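Local coordinates for protein colicin B (Escherichia coli, PDB 1RH1) that forms voltage-dissipating channels in the cytoplasmic membrane of Escherichia coli and close relatives, killing the cell by draining its energy, at residues K397-E402 with N426-S431; S431-Q436 with W440-L445; E446-V451 with G494-D499. All coordinates share one frame; numbering follows the deposited sequence.

All three contacts lie in the C-terminal pore-forming domain, an all-helical bundle, on the same side of the chain's centre. They follow one another in sequence. Contacts 1 and 2 share helix 420-435 and Ser-431, with centres about 11 Å apart; contacts 2 and 3 share helix 441-452, with centres about 13 Å apart, and about 18 Å separates the centres of contacts 1 and 3. Helices 420-435 and 441-452, successive in the chain, thus run between the 397-402 turn and the end of helix 479-495. That last helix and helix 457-472 match the predicted transmembrane pair, so contact 3 joins helix 441-452 directly to the hairpin that probably enters the membrane, while contacts 1 and 2 pack beside it.

Contact 1. Residues K397-E402 with N426-S431; sequences KAFNAE and NIREKS
In the turn between helices 386-398 and 401-406 of the pore-forming domain, the backbone around Phe-399 is gripped by Arg-428, which reaches across from helix 420-435. Arg-428 NH1 donates to Phe-399 O at 2.8 Å, with an N-H...O angle of 148°. The oxygen sits somewhat out of the guanidinium plane, and the donor in turn is tilted from the carbonyl plane. The same NH1 also donates to Trp-396 O, so one nitrogen ties together two carbonyls at the helix break.

The arginine gets there by folding: bends at chi2 (-106°) and chi3 lay the guanidinium beside the turn. In the helical bundle of a channel-forming colicin, this fastens an interhelical turn to the flank of a neighbouring helix. The Phe-399 ring stands nearly upright on the guanidinium, the two planes 85° apart. Its CD2 lies over one guanidinium face, 4.2 Å from Arg-428 NH1, while that nitrogen meets the ring at its edge. At the start of helix 401-406 the Ala-401 methyl approaches the other amino group obliquely, CB to Arg-428 NH2 being 3.5 Å. Phe-399 O also receives a weak bond from Ala-401 N. The phenyl ring continues away from the arginine to Thr-467 and Ala-471 of helix 457-472, within a predicted transmembrane segment.

Contact 2. Residues S431-Q436 with W440-L445; sequences SIEGYQ and WGPLML
Trp-440 and Tyr-435 both hold CG anti to the carbonyl carbon (chi1 -63° and -76°), and with these torsions the indole edge meets the phenol face. The two belong to an alpha-alpha hairpin, helix 420-435 and helix 441-452 joined by a short loop, with Trp-440 at the N-cap position of the second helix.

The rings form a T-shaped stack. Their planes are 89° apart, and the centroid of the indole's six-membered ring lies 5.0 Å from that of the tyrosine. Trp-440 CH2 is the leading atom, poised over the centre of the phenol face and 3.8 Å from Tyr-435 CE1. One broad face of the indole is used too: Gly-434 CA sits over its six-membered ring, 3.8 Å from the centroid and almost on the normal, a CH-pi contact. Gly-434 has a positive phi, and its backbone lies directly on the indole face, with no side chain in between. Val-488 of helix 479-495 touches both aromatic side chains, carrying this packing into the domain interior.

Beside the aromatic pair, two smaller contacts join the helices. Ser-431 OG already donates to Ile-427 O in its own helix, and toward the second helix it meets carbon, 4.1 Å from Leu-443 CG. At the partly exposed margin, the extended chain of Glu-433 crosses the Pro-442 ring at about a right angle, bringing Glu-433 OE1 to 3.5 Å from Pro-442 CG.

Contact 3. Residues E446-V451 with G494-D499; sequences EVESWV and GAFIDD
Phe-496 points its ring at helix 441-452, with Val-447 at the CZ end and Glu-448 OE1 at the edge. The valine and the phenyl cross obliquely. Val-447 CB is 3.7 Å from Phe-496 CZ, and both methyls also touch this end of the ring: CG1 lies above one face, offset toward the rim, and CG2 comes within 4.0 Å of Phe-496 CE1.

Glu-448 approaches differently, its chain and the phenylalanine sliding past each other in opposite directions. A bend at chi2 (-74°) turns the carboxylate toward the ring, placing OE1 in the ring plane, 3.4 Å from Phe-496 CE2. The carboxylate itself is turned 60° from the ring plane, so the two flat groups are not stacked. An oxygen at this edge faces the slightly positive C-H rim, which probably gives a mild electrostatic attraction in a buried setting.

The backbone behind Phe-496 is turned tightly: Gly-494 O accepts from both Ile-497 N, at 2.8 Å, and Asp-498 N. On the 446-451 side, the Trp-450 indole folds back along its own helix, where NE1 makes a weak bond of 3.1 Å to Glu-446 OE1.

In the bundle, the contact joins helix 441-452 to the end of helix 479-495, the second half of the predicted transmembrane pair. Helix 457-472, the first half, meets Val-447 through Phe-464, while Ile-363 touches Glu-448 and Phe-496, and Tyr-366 of helix 366-376 packs on Glu-448.

Contact 1. Residues K397-E402 with N426-S431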
# COMPACT_ATOMS: atom_id res chain seq x y z
N LYS A 397 -17.55 14.78 -39.56
CA LYS A 397 -18.68 13.95 -39.97
C LYS A 397 -18.30 12.54 -40.34
O LYS A 397 -19.13 11.64 -40.30
CB LYS A 397 -19.36 14.52 -41.17
CG LYS A 397 -19.97 15.86 -40.91
CD LYS A 397 -20.77 16.17 -42.14
CE LYS A 397 -22.03 16.90 -41.74
NZ LYS A 397 -22.89 16.03 -40.96
N ALA A 398 -17.05 12.32 -40.74
CA ALA A 398 -16.57 11.00 -41.11
C ALA A 398 -15.78 10.32 -40.01
O ALA A 398 -15.46 9.12 -40.08
CB ALA A 398 -15.72 11.13 -42.33
N PHE A 399 -15.46 11.06 -38.94
CA PHE A 399 -14.79 10.50 -37.77
C PHE A 399 -15.55 9.30 -37.24
O PHE A 399 -16.78 9.27 -37.23
CB PHE A 399 -14.70 11.62 -36.75
CG PHE A 399 -14.09 11.25 -35.42
CD1 PHE A 399 -12.72 11.28 -35.26
CD2 PHE A 399 -14.92 10.90 -34.35
CE1 PHE A 399 -12.16 10.96 -34.03
CE2 PHE A 399 -14.37 10.58 -33.12
CZ PHE A 399 -12.99 10.61 -32.96
N ASN A 400 -14.84 8.24 -36.89
CA ASN A 400 -15.44 7.05 -36.33
C ASN A 400 -15.36 7.23 -34.83
O ASN A 400 -14.37 6.96 -34.16
CB ASN A 400 -14.66 5.83 -36.77
CG ASN A 400 -15.20 4.48 -36.36
OD1 ASN A 400 -14.85 3.46 -36.94
ND2 ASN A 400 -16.06 4.40 -35.36
N ALA A 401 -16.45 7.76 -34.29
CA ALA A 401 -16.60 7.93 -32.86
C ALA A 401 -16.54 6.56 -32.22
O ALA A 401 -15.86 6.45 -31.22
CB ALA A 401 -17.94 8.54 -32.56
N GLU A 402 -17.15 5.52 -32.82
CA GLU A 402 -17.18 4.19 -32.24
C GLU A 402 -15.85 3.54 -32.04
O GLU A 402 -15.69 2.79 -31.09
CB GLU A 402 -17.98 3.20 -33.07
CG GLU A 402 -19.50 3.36 -33.05
CD GLU A 402 -20.25 2.69 -31.90
OE1 GLU A 402 -19.69 1.83 -31.20
OE2 GLU A 402 -21.42 3.03 -31.74
N ASN A 426 -20.25 12.84 -28.94
CA ASN A 426 -20.69 14.16 -28.58
C ASN A 426 -19.60 15.16 -28.86
O ASN A 426 -19.93 16.19 -29.44
CB ASN A 426 -21.07 14.23 -27.14
CG ASN A 426 -22.34 13.45 -26.88
OD1 ASN A 426 -22.38 12.67 -25.94
ND2 ASN A 426 -23.39 13.61 -27.69
N ILE A 427 -18.33 14.87 -28.57
CA ILE A 427 -17.24 15.80 -28.88
C ILE A 427 -17.24 16.13 -30.36
O ILE A 427 -17.06 17.28 -30.75
CB ILE A 427 -15.88 15.18 -28.49
CG1 ILE A 427 -15.83 14.81 -27.01
CG2 ILE A 427 -14.81 16.22 -28.77
CD1 ILE A 427 -16.04 16.00 -26.06
N ARG A 428 -17.55 15.11 -31.16
CA ARG A 428 -17.62 15.25 -32.61
C ARG A 428 -18.73 16.20 -33.02
O ARG A 428 -18.41 17.26 -33.56
CB ARG A 428 -17.84 13.87 -33.22
CG ARG A 428 -17.91 13.87 -34.73
CD ARG A 428 -19.33 13.67 -35.27
NE ARG A 428 -19.80 12.34 -34.95
CZ ARG A 428 -19.36 11.24 -35.58
NH1 ARG A 428 -18.46 11.36 -36.56
NH2 ARG A 428 -19.76 10.03 -35.16
N GLU A 429 -20.00 15.90 -32.73
CA GLU A 429 -21.11 16.78 -33.08
C GLU A 429 -20.96 18.19 -32.54
O GLU A 429 -21.35 19.17 -33.18
CB GLU A 429 -22.40 16.23 -32.54
CG GLU A 429 -22.83 14.90 -33.10
CD GLU A 429 -23.94 14.23 -32.30
OE1 GLU A 429 -24.40 14.77 -31.28
OE2 GLU A 429 -24.34 13.13 -32.68
N LYS A 430 -20.35 18.28 -31.35
CA LYS A 430 -20.12 19.54 -30.69
C LYS A 430 -18.85 20.25 -31.16
O LYS A 430 -18.70 21.44 -30.93
CB LYS A 430 -20.12 19.28 -29.19
CG LYS A 430 -21.56 18.98 -28.81
CD LYS A 430 -21.77 18.46 -27.42
CE LYS A 430 -23.28 18.28 -27.29
NZ LYS A 430 -23.65 18.03 -25.91
N SER A 431 -17.89 19.57 -31.80
CA SER A 431 -16.79 20.30 -32.41
C SER A 431 -17.33 20.83 -33.73
O SER A 431 -16.98 21.93 -34.13
CB SER A 431 -15.61 19.39 -32.69
OG SER A 431 -14.92 19.02 -31.49

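Contact 2. Residues S431-Q436 with W440-L445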
# COMPACT_ATOMS: atom_id res chain seq x y z
N SER A 431 -17.89 19.57 -31.80
CA SER A 431 -16.79 20.30 -32.41
C SER A 431 -17.33 20.83 -33.73
O SER A 431 -16.98 21.93 -34.13
CB SER A 431 -15.61 19.39 -32.69
OG SER A 431 -14.92 19.02 -31.49
N ILE A 432 -18.24 20.09 -34.39
CA ILE A 432 -18.84 20.51 -35.65
C ILE A 432 -19.55 21.82 -35.42
O ILE A 432 -19.21 22.78 -36.11
CB ILE A 432 -19.80 19.46 -36.16
CG1 ILE A 432 -19.02 18.23 -36.61
CG2 ILE A 432 -20.55 20.00 -37.35
CD1 ILE A 432 -19.82 17.01 -37.09
N GLU A 433 -20.47 21.88 -34.46
CA GLU A 433 -21.02 23.17 -34.02
C GLU A 433 -19.85 23.90 -33.37
O GLU A 433 -19.02 23.27 -32.73
CB GLU A 433 -22.09 22.89 -33.02
CG GLU A 433 -22.74 24.06 -32.32
CD GLU A 433 -23.89 23.64 -31.41
OE1 GLU A 433 -23.92 22.50 -30.90
OE2 GLU A 433 -24.79 24.47 -31.22
N GLY A 434 -19.69 25.20 -33.51
CA GLY A 434 -18.45 25.74 -33.00
C GLY A 434 -17.65 26.00 -34.25
O GLY A 434 -17.27 27.15 -34.45
N TYR A 435 -17.37 25.00 -35.11
CA TYR A 435 -16.76 25.34 -36.38
C TYR A 435 -17.89 25.92 -37.20
O TYR A 435 -17.71 26.96 -37.81
CB TYR A 435 -16.14 24.10 -37.10
CG TYR A 435 -14.81 23.63 -36.50
CD1 TYR A 435 -13.69 24.47 -36.41
CD2 TYR A 435 -14.72 22.33 -36.00
CE1 TYR A 435 -12.50 24.02 -35.81
CE2 TYR A 435 -13.54 21.88 -35.41
CZ TYR A 435 -12.43 22.72 -35.31
OH TYR A 435 -11.28 22.24 -34.71
N GLN A 436 -19.10 25.35 -37.13
CA GLN A 436 -20.28 25.83 -37.84
C GLN A 436 -20.88 27.11 -37.29
O GLN A 436 -21.27 27.99 -38.07
CB GLN A 436 -21.34 24.79 -37.79
CG GLN A 436 -21.03 23.60 -38.64
CD GLN A 436 -21.66 23.68 -40.03
OE1 GLN A 436 -21.60 24.67 -40.76
NE2 GLN A 436 -22.29 22.55 -40.36
N TRP A 440 -18.56 27.32 -28.81
CA TRP A 440 -17.87 26.20 -28.18
C TRP A 440 -18.44 25.82 -26.82
O TRP A 440 -17.91 24.95 -26.12
CB TRP A 440 -16.39 26.55 -28.05
CG TRP A 440 -15.80 26.73 -29.44
CD1 TRP A 440 -15.60 27.98 -29.95
CD2 TRP A 440 -15.46 25.74 -30.32
NE1 TRP A 440 -15.15 27.81 -31.16
CE2 TRP A 440 -15.05 26.50 -31.42
CE3 TRP A 440 -15.43 24.36 -30.38
CZ2 TRP A 440 -14.60 25.89 -32.59
CZ3 TRP A 440 -14.98 23.74 -31.55
CH2 TRP A 440 -14.57 24.51 -32.64
N GLY A 441 -19.55 26.45 -26.46
CA GLY A 441 -20.27 26.18 -25.23
C GLY A 441 -20.70 24.72 -25.13
O GLY A 441 -20.29 24.07 -24.18
N PRO A 442 -21.46 24.11 -26.03
CA PRO A 442 -21.75 22.68 -26.03
C PRO A 442 -20.57 21.74 -25.91
O PRO A 442 -20.68 20.69 -25.29
CB PRO A 442 -22.53 22.48 -27.30
CG PRO A 442 -22.23 23.72 -28.11
CD PRO A 442 -22.26 24.77 -27.04
N LEU A 443 -19.42 22.14 -26.47
CA LEU A 443 -18.22 21.34 -26.37
C LEU A 443 -17.65 21.41 -24.98
O LEU A 443 -17.36 20.36 -24.42
CB LEU A 443 -17.10 21.79 -27.29
CG LEU A 443 -16.18 20.81 -28.01
CD1 LEU A 443 -14.83 21.47 -28.09
CD2 LEU A 443 -16.03 19.49 -27.30
N MET A 444 -17.45 22.62 -24.44
CA MET A 444 -16.79 22.75 -23.15
C MET A 444 -17.67 22.28 -22.00
O MET A 444 -17.21 21.73 -21.02
CB MET A 444 -16.38 24.20 -22.95
CG MET A 444 -15.46 24.66 -24.11
SD MET A 444 -14.06 23.59 -24.51
CE MET A 444 -12.81 24.55 -23.74
N LEU A 445 -18.96 22.38 -22.22
CA LEU A 445 -19.97 21.98 -21.25
C LEU A 445 -20.12 20.47 -21.12
O LEU A 445 -20.37 19.94 -20.05
CB LEU A 445 -21.26 22.66 -21.67
CG LEU A 445 -22.47 22.88 -20.76
CD1 LEU A 445 -22.05 23.52 -19.44
CD2 LEU A 445 -23.47 23.75 -21.53

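Contact 3. Residues E446-V451 with G494-D499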
# COMPACT_ATOMS: atom_id res chain seq x y z
N GLU A 446 -19.97 19.75 -22.22
CA GLU A 446 -20.03 18.30 -22.24
C GLU A 446 -18.87 17.74 -21.45
O GLU A 446 -19.03 16.71 -20.80
CB GLU A 446 -19.98 17.84 -23.70
CG GLU A 446 -19.94 16.35 -24.04
CD GLU A 446 -21.16 15.51 -23.71
OE1 GLU A 446 -20.96 14.34 -23.38
OE2 GLU A 446 -22.29 16.00 -23.78
N VAL A 447 -17.70 18.42 -21.48
CA VAL A 447 -16.50 17.93 -20.80
C VAL A 447 -16.71 18.06 -19.30
O VAL A 447 -16.41 17.12 -18.56
CB VAL A 447 -15.24 18.73 -21.22
CG1 VAL A 447 -14.03 18.00 -20.70
CG2 VAL A 447 -15.12 18.85 -22.73
N GLU A 448 -17.27 19.21 -18.89
CA GLU A 448 -17.61 19.40 -17.49
C GLU A 448 -18.65 18.39 -17.03
O GLU A 448 -18.49 17.80 -15.97
CB GLU A 448 -18.13 20.81 -17.29
CG GLU A 448 -17.00 21.84 -17.55
CD GLU A 448 -15.87 22.03 -16.51
OE1 GLU A 448 -15.07 22.94 -16.72
OE2 GLU A 448 -15.79 21.33 -15.49
N SER A 449 -19.67 18.11 -17.86
CA SER A 449 -20.67 17.09 -17.59
C SER A 449 -20.04 15.79 -17.17
O SER A 449 -20.48 15.19 -16.20
CB SER A 449 -21.50 16.73 -18.78
OG SER A 449 -22.17 17.85 -19.30
N TRP A 450 -18.96 15.38 -17.87
CA TRP A 450 -18.28 14.13 -17.57
C TRP A 450 -17.72 14.09 -16.18
O TRP A 450 -17.85 13.05 -15.53
CB TRP A 450 -17.10 13.86 -18.47
CG TRP A 450 -17.43 13.74 -19.93
CD1 TRP A 450 -18.66 13.39 -20.42
CD2 TRP A 450 -16.51 13.92 -20.91
NE1 TRP A 450 -18.53 13.35 -21.71
CE2 TRP A 450 -17.26 13.66 -22.05
CE3 TRP A 450 -15.17 14.26 -20.98
CZ2 TRP A 450 -16.66 13.74 -23.30
CZ3 TRP A 450 -14.58 14.34 -22.23
CH2 TRP A 450 -15.32 14.08 -23.38
N VAL A 451 -17.14 15.23 -15.76
CA VAL A 451 -16.58 15.32 -14.42
C VAL A 451 -17.73 15.29 -13.41
O VAL A 451 -17.78 14.39 -12.57
CB VAL A 451 -15.77 16.62 -14.25
CG1 VAL A 451 -15.13 16.58 -12.90
CG2 VAL A 451 -14.64 16.73 -15.24
N GLY A 494 -5.90 23.55 -23.63
CA GLY A 494 -5.21 24.55 -22.82
C GLY A 494 -6.08 25.12 -21.70
O GLY A 494 -5.71 25.05 -20.52
N ALA A 495 -7.25 25.62 -22.13
CA ALA A 495 -8.25 26.23 -21.27
C ALA A 495 -8.73 25.43 -20.06
O ALA A 495 -9.16 26.03 -19.09
CB ALA A 495 -9.47 26.57 -22.11
N PHE A 496 -8.66 24.10 -20.08
CA PHE A 496 -9.02 23.26 -18.95
C PHE A 496 -7.86 23.08 -18.00
O PHE A 496 -8.00 22.45 -16.95
CB PHE A 496 -9.49 21.85 -19.42
CG PHE A 496 -10.93 21.84 -19.92
CD1 PHE A 496 -11.20 21.67 -21.28
CD2 PHE A 496 -11.99 22.07 -19.03
CE1 PHE A 496 -12.51 21.74 -21.73
CE2 PHE A 496 -13.30 22.13 -19.49
CZ PHE A 496 -13.56 21.97 -20.84
N ILE A 497 -6.68 23.60 -18.38
CA ILE A 497 -5.48 23.38 -17.58
C ILE A 497 -4.98 24.70 -17.08
O ILE A 497 -4.79 24.91 -15.88
CB ILE A 497 -4.35 22.69 -18.41
CG1 ILE A 497 -4.81 21.47 -19.19
CG2 ILE A 497 -3.29 22.25 -17.42
CD1 ILE A 497 -3.73 20.74 -19.97
N ASP A 498 -4.82 25.62 -18.01
CA ASP A 498 -4.25 26.88 -17.64
C ASP A 498 -4.56 27.97 -18.62
O ASP A 498 -4.72 27.69 -19.80
CB ASP A 498 -2.76 26.68 -17.54
CG ASP A 498 -2.09 27.56 -16.51
OD1 ASP A 498 -1.38 26.98 -15.68
OD2 ASP A 498 -2.27 28.78 -16.52
N ASP A 499 -4.62 29.22 -18.15
CA ASP A 499 -4.84 30.34 -19.05
C ASP A 499 -3.51 30.73 -19.68
O ASP A 499 -3.53 31.38 -20.72
CB ASP A 499 -5.44 31.53 -18.28
CG ASP A 499 -5.75 32.76 -19.13
OD1 ASP A 499 -6.69 32.73 -19.93
OD2 ASP A 499 -5.04 33.76 -19.00